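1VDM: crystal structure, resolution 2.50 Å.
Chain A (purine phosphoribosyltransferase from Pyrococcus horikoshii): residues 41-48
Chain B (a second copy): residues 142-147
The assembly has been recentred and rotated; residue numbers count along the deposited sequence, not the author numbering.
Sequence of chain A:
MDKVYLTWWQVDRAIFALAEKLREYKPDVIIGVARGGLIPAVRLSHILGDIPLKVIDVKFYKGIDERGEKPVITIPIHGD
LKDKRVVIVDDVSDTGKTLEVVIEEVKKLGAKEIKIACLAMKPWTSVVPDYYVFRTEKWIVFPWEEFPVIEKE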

ATOM      1  N   ALA A  41     -25.833 -22.049   0.904  1.00 31.07           N
ATOM      2  CA  ALA A  41     -25.282 -23.108   0.056  1.00 32.53           C
ATOM      3  C   ALA A  41     -23.857 -22.789  -0.416  1.00 32.89           C
ATOM      4  O   ALA A  41     -22.978 -23.640  -0.447  1.00 33.63           O
ATOM      5  CB  ALA A  41     -26.204 -23.288  -1.153  1.00 30.95           C
ATOM      6  N   VAL A  42     -23.623 -21.539  -0.803  1.00 33.26           N
ATOM      7  CA  VAL A  42     -22.308 -21.104  -1.255  1.00 33.19           C
ATOM      8  C   VAL A  42     -21.302 -21.209  -0.115  1.00 33.17           C
ATOM      9  O   VAL A  42     -20.242 -21.806  -0.274  1.00 33.88           O
ATOM     10  CB  VAL A  42     -22.359 -19.645  -1.769  1.00 32.32           C
ATOM     11  CG1 VAL A  42     -20.980 -19.023  -1.733  1.00 31.97           C
ATOM     12  CG2 VAL A  42     -22.916 -19.622  -3.190  1.00 30.89           C
ATOM     13  N   ARG A  43     -21.641 -20.636   1.035  1.00 32.49           N
ATOM     14  CA  ARG A  43     -20.760 -20.680   2.187  1.00 33.78           C
ATOM     15  C   ARG A  43     -20.389 -22.110   2.573  1.00 34.63           C
ATOM     16  O   ARG A  43     -19.227 -22.394   2.854  1.00 34.60           O
ATOM     17  CB  ARG A  43     -21.402 -19.957   3.361  1.00 32.40           C
ATOM     18  CG  ARG A  43     -21.319 -18.455   3.232  1.00 32.02           C
ATOM     19  CD  ARG A  43     -20.565 -17.870   4.405  1.00 29.85           C
ATOM     20  NE  ARG A  43     -19.272 -18.528   4.566  1.00 32.47           N
ATOM     21  CZ  ARG A  43     -18.602 -18.591   5.712  1.00 30.17           C
ATOM     22  NH1 ARG A  43     -19.096 -18.037   6.808  1.00 30.03           N
ATOM     23  NH2 ARG A  43     -17.438 -19.219   5.757  1.00 30.94           N
ATOM     24  N   LEU A  44     -21.360 -23.014   2.574  1.00 36.26           N
ATOM     25  CA  LEU A  44     -21.072 -24.402   2.914  1.00 37.20           C
ATOM     26  C   LEU A  44     -20.219 -25.068   1.836  1.00 37.69           C
ATOM     27  O   LEU A  44     -19.424 -25.955   2.134  1.00 37.52           O
ATOM     28  CB  LEU A  44     -22.361 -25.207   3.114  1.00 36.74           C
ATOM     29  CG  LEU A  44     -23.168 -24.929   4.386  1.00 37.23           C
ATOM     30  CD1 LEU A  44     -24.460 -25.742   4.354  1.00 38.30           C
ATOM     31  CD2 LEU A  44     -22.348 -25.277   5.617  1.00 32.60           C
ATOM     32  N   SER A  45     -20.390 -24.664   0.584  1.00 38.82           N
ATOM     33  CA  SER A  45     -19.588 -25.245  -0.482  1.00 41.50           C
ATOM     34  C   SER A  45     -18.113 -24.971  -0.171  1.00 43.97           C
ATOM     35  O   SER A  45     -17.265 -25.851  -0.344  1.00 44.83           O
ATOM     36  CB  SER A  45     -19.948 -24.630  -1.835  1.00 41.08           C
ATOM     37  OG  SER A  45     -19.205 -25.238  -2.878  1.00 41.87           O
ATOM     38  N   HIS A  46     -17.812 -23.759   0.298  1.00 44.53           N
ATOM     39  CA  HIS A  46     -16.439 -23.392   0.634  1.00 46.35           C
ATOM     40  C   HIS A  46     -15.945 -24.093   1.902  1.00 47.04           C
ATOM     41  O   HIS A  46     -14.918 -24.769   1.878  1.00 48.26           O
ATOM     42  CB  HIS A  46     -16.298 -21.871   0.811  1.00 47.24           C
ATOM     43  CG  HIS A  46     -16.338 -21.104  -0.476  1.00 47.18           C
ATOM     44  ND1 HIS A  46     -15.596 -21.463  -1.581  1.00 48.41           N
ATOM     45  CD2 HIS A  46     -17.025 -19.992  -0.833  1.00 47.51           C
ATOM     46  CE1 HIS A  46     -15.828 -20.607  -2.563  1.00 48.00           C
ATOM     47  NE2 HIS A  46     -16.692 -19.705  -2.134  1.00 46.92           N
ATOM     48  N   ILE A  47     -16.679 -23.932   3.001  1.00 47.17           N
ATOM     49  CA  ILE A  47     -16.313 -24.541   4.276  1.00 48.02           C
ATOM     50  C   ILE A  47     -16.137 -26.051   4.219  1.00 49.22           C
ATOM     51  O   ILE A  47     -15.281 -26.603   4.913  1.00 50.51           O
ATOM     52  CB  ILE A  47     -17.357 -24.260   5.354  1.00 48.52           C
ATOM     53  CG1 ILE A  47     -17.461 -22.759   5.602  1.00 48.85           C
ATOM     54  CG2 ILE A  47     -16.971 -24.972   6.642  1.00 47.69           C
ATOM     55  CD1 ILE A  47     -18.515 -22.395   6.618  1.00 49.59           C
ATOM     56  N   LEU A  48     -16.938 -26.727   3.406  1.00 49.74           N
ATOM     57  CA  LEU A  48     -16.830 -28.175   3.327  1.00 50.72           C
ATOM     58  C   LEU A  48     -15.876 -28.647   2.242  1.00 52.56           C
ATOM     59  O   LEU A  48     -16.164 -29.610   1.527  1.00 55.30           O
ATOM     60  CB  LEU A  48     -18.215 -28.800   3.129  1.00 48.36           C
ATOM     61  CG  LEU A  48     -19.198 -28.518   4.271  1.00 45.97           C
ATOM     62  CD1 LEU A  48     -20.554 -29.121   3.945  1.00 43.23           C
ATOM     63  CD2 LEU A  48     -18.657 -29.079   5.569  1.00 43.67           C
TER
ATOM     64  N   PHE B 142     -13.552 -12.614  -0.168  1.00 29.63           N
ATOM     65  CA  PHE B 142     -14.924 -12.154  -0.034  1.00 30.25           C
ATOM     66  C   PHE B 142     -15.543 -12.878   1.169  1.00 31.18           C
ATOM     67  O   PHE B 142     -15.192 -14.018   1.466  1.00 29.62           O
ATOM     68  CB  PHE B 142     -15.720 -12.423  -1.316  1.00 29.30           C
ATOM     69  CG  PHE B 142     -15.349 -11.504  -2.464  1.00 30.68           C
ATOM     70  CD1 PHE B 142     -14.530 -11.950  -3.500  1.00 29.55           C
ATOM     71  CD2 PHE B 142     -15.793 -10.179  -2.483  1.00 30.29           C
ATOM     72  CE1 PHE B 142     -14.155 -11.092  -4.540  1.00 31.06           C
ATOM     73  CE2 PHE B 142     -15.429  -9.312  -3.511  1.00 32.19           C
ATOM     74  CZ  PHE B 142     -14.603  -9.768  -4.548  1.00 32.14           C
ATOM     75  N   PRO B 143     -16.476 -12.212   1.870  1.00 32.48           N
ATOM     76  CA  PRO B 143     -17.158 -12.750   3.048  1.00 32.98           C
ATOM     77  C   PRO B 143     -17.589 -14.202   2.934  1.00 34.04           C
ATOM     78  O   PRO B 143     -17.553 -14.935   3.912  1.00 34.35           O
ATOM     79  CB  PRO B 143     -18.367 -11.830   3.201  1.00 33.19           C
ATOM     80  CG  PRO B 143     -17.923 -10.572   2.620  1.00 32.61           C
ATOM     81  CD  PRO B 143     -17.146 -10.987   1.403  1.00 32.69           C
ATOM     82  N   TRP B 144     -18.021 -14.620   1.752  1.00 34.78           N
ATOM     83  CA  TRP B 144     -18.472 -15.994   1.605  1.00 37.24           C
ATOM     84  C   TRP B 144     -17.353 -17.009   1.453  1.00 37.68           C
ATOM     85  O   TRP B 144     -17.597 -18.209   1.460  1.00 40.23           O
ATOM     86  CB  TRP B 144     -19.470 -16.110   0.443  1.00 37.34           C
ATOM     87  CG  TRP B 144     -19.075 -15.371  -0.777  1.00 35.19           C
ATOM     88  CD1 TRP B 144     -18.363 -15.851  -1.838  1.00 33.56           C
ATOM     89  CD2 TRP B 144     -19.347 -13.995  -1.061  1.00 34.48           C
ATOM     90  NE1 TRP B 144     -18.173 -14.855  -2.768  1.00 32.17           N
ATOM     91  CE2 TRP B 144     -18.765 -13.705  -2.316  1.00 32.32           C
ATOM     92  CE3 TRP B 144     -20.024 -12.980  -0.377  1.00 33.17           C
ATOM     93  CZ2 TRP B 144     -18.837 -12.437  -2.901  1.00 31.61           C
ATOM     94  CZ3 TRP B 144     -20.095 -11.715  -0.962  1.00 34.54           C
ATOM     95  CH2 TRP B 144     -19.500 -11.459  -2.215  1.00 31.00           C
ATOM     96  N   GLU B 145     -16.127 -16.525   1.327  1.00 39.49           N
ATOM     97  CA  GLU B 145     -14.964 -17.397   1.198  1.00 38.70           C
ATOM     98  C   GLU B 145     -14.373 -17.657   2.578  1.00 38.99           C
ATOM     99  O   GLU B 145     -14.646 -16.925   3.536  1.00 38.30           O
ATOM    100  CB  GLU B 145     -13.906 -16.745   0.297  1.00 40.17           C
ATOM    101  CG  GLU B 145     -14.133 -16.970  -1.191  1.00 44.29           C
ATOM    102  CD  GLU B 145     -13.407 -15.971  -2.073  1.00 45.05           C
ATOM    103  OE1 GLU B 145     -13.467 -16.119  -3.308  1.00 47.40           O
ATOM    104  OE2 GLU B 145     -12.790 -15.030  -1.543  1.00 46.62           O
ATOM    105  N   GLU B 146     -13.578 -18.714   2.689  1.00 40.04           N
ATOM    106  CA  GLU B 146     -12.937 -19.027   3.960  1.00 41.17           C
ATOM    107  C   GLU B 146     -11.645 -18.222   4.116  1.00 38.38           C
ATOM    108  O   GLU B 146     -10.929 -17.983   3.139  1.00 36.23           O
ATOM    109  CB  GLU B 146     -12.630 -20.527   4.054  1.00 46.16           C
ATOM    110  CG  GLU B 146     -13.743 -21.355   4.698  1.00 55.22           C
ATOM    111  CD  GLU B 146     -14.056 -20.929   6.143  1.00 59.99           C
ATOM    112  OE1 GLU B 146     -14.515 -19.782   6.360  1.00 60.20           O
ATOM    113  OE2 GLU B 146     -13.842 -21.748   7.066  1.00 63.35           O
ATOM    114  N   PHE B 147     -11.376 -17.780   5.340  1.00 36.03           N
ATOM    115  CA  PHE B 147     -10.155 -17.038   5.637  1.00 34.67           C
ATOM    116  C   PHE B 147      -8.976 -18.028   5.550  1.00 35.83           C
ATOM    117  O   PHE B 147      -8.893 -18.978   6.324  1.00 37.04           O
ATOM    118  CB  PHE B 147     -10.231 -16.434   7.042  1.00 30.73           C
ATOM    119  CG  PHE B 147     -10.942 -15.117   7.101  1.00 26.16           C
ATOM    120  CD1 PHE B 147     -12.053 -14.865   6.298  1.00 25.75           C
ATOM    121  CD2 PHE B 147     -10.525 -14.138   7.982  1.00 23.05           C
ATOM    122  CE1 PHE B 147     -12.737 -13.649   6.378  1.00 24.11           C
ATOM    123  CE2 PHE B 147     -11.202 -12.915   8.074  1.00 25.46           C
ATOM    124  CZ  PHE B 147     -12.308 -12.671   7.271  1.00 23.42           C
TER

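What joins a helix of one copy to an irregular segment of the other? Residues 41-47 of chain A are helical, and the residues that meet chain B, Val42(A), Arg43(A), His46(A) and Ile47(A), follow the spacing of successive helical turns, so they share one side. Leu44(A), whose CA-to-CB bond points away, takes no part. Opposite them lies the chain B segment, beginning with a type I turn from Phe142(B) to Glu145(B), closed by a hydrogen bond from Glu145(B) N to Phe142(B) O of 2.7 Å. The two surfaces together bury 352 Å², and no hydrogen bond crosses between them; a salt bridge, a CH-pi contact and apolar packing do the work.

How does Arg43(A) reach a carboxylate when its CA-to-CB bond points sideways? Its chi1 is m, chi2 lies between wells at -120° and chi3 is p, a bent course that brings the end of the chain nearer to chain B. Arg43(A) NH2 comes within 3.0 Å of Glu146(B) OE1, a salt bridge with the oxygen near the guanidinium plane at its edge. Glu146(B) bends as well: its CA-to-CB bond is also sideways, and chi1 of -91°, off the wells, with chi2 m, carries its end closer to the helix. Along the way the carbonyl of Pro143(B) lies over one face of the guanidinium, its O 4.0 Å from Arg43(A) NE. Arginine suits this place because it combines a long aliphatic stem with a charged end: Arg43(A) CG lies 4.1 Å from Trp144(B) CB, while the charge is matched by the glutamate.

Why does His46(A) fit beside the turn? Its CA-to-CB bond points toward chain B, and with chi1 m and chi2 at -48° the flat ring presents different surfaces to two neighbours. At the ring edge, His46(A) CD2 is 3.0 Å from Trp144(B) O, a close approach of a carbon to a carbonyl oxygen. Over one face sits the CG methylene of Glu145(B), 4.2 Å from the ring centroid and 26° off the normal, a CH-pi contact. In Glu145(B), chi1 m places CG over the ring although the CA-to-CB bond points away; beyond it, chi2 t carries the carboxylate to its own turn, where Phe142(B) N donates a hydrogen bond to Glu145(B) OE2 at 2.9 Å.

Where do the apolar side chains contribute? Trp144(B), with chi1 p, has 80 Å² covered by the helix, backbone included, more than any other residue here. Its CB meets Val42(A) CG1 at 3.9 Å; Val42(A) points its CA-to-CB bond toward chain B, and chi1 t turns CG1 to that methylene, while Val42(A) CG2 lies 6.1 Å from Trp144(B) CB. An apolar branch suits such a contact. Farther along the helix, Ile47(A), m and t, sets its CG1 3.9 Å from Glu146(B) CD, so this hydrocarbon packs beside the carboxylate that Arg43(A) engages.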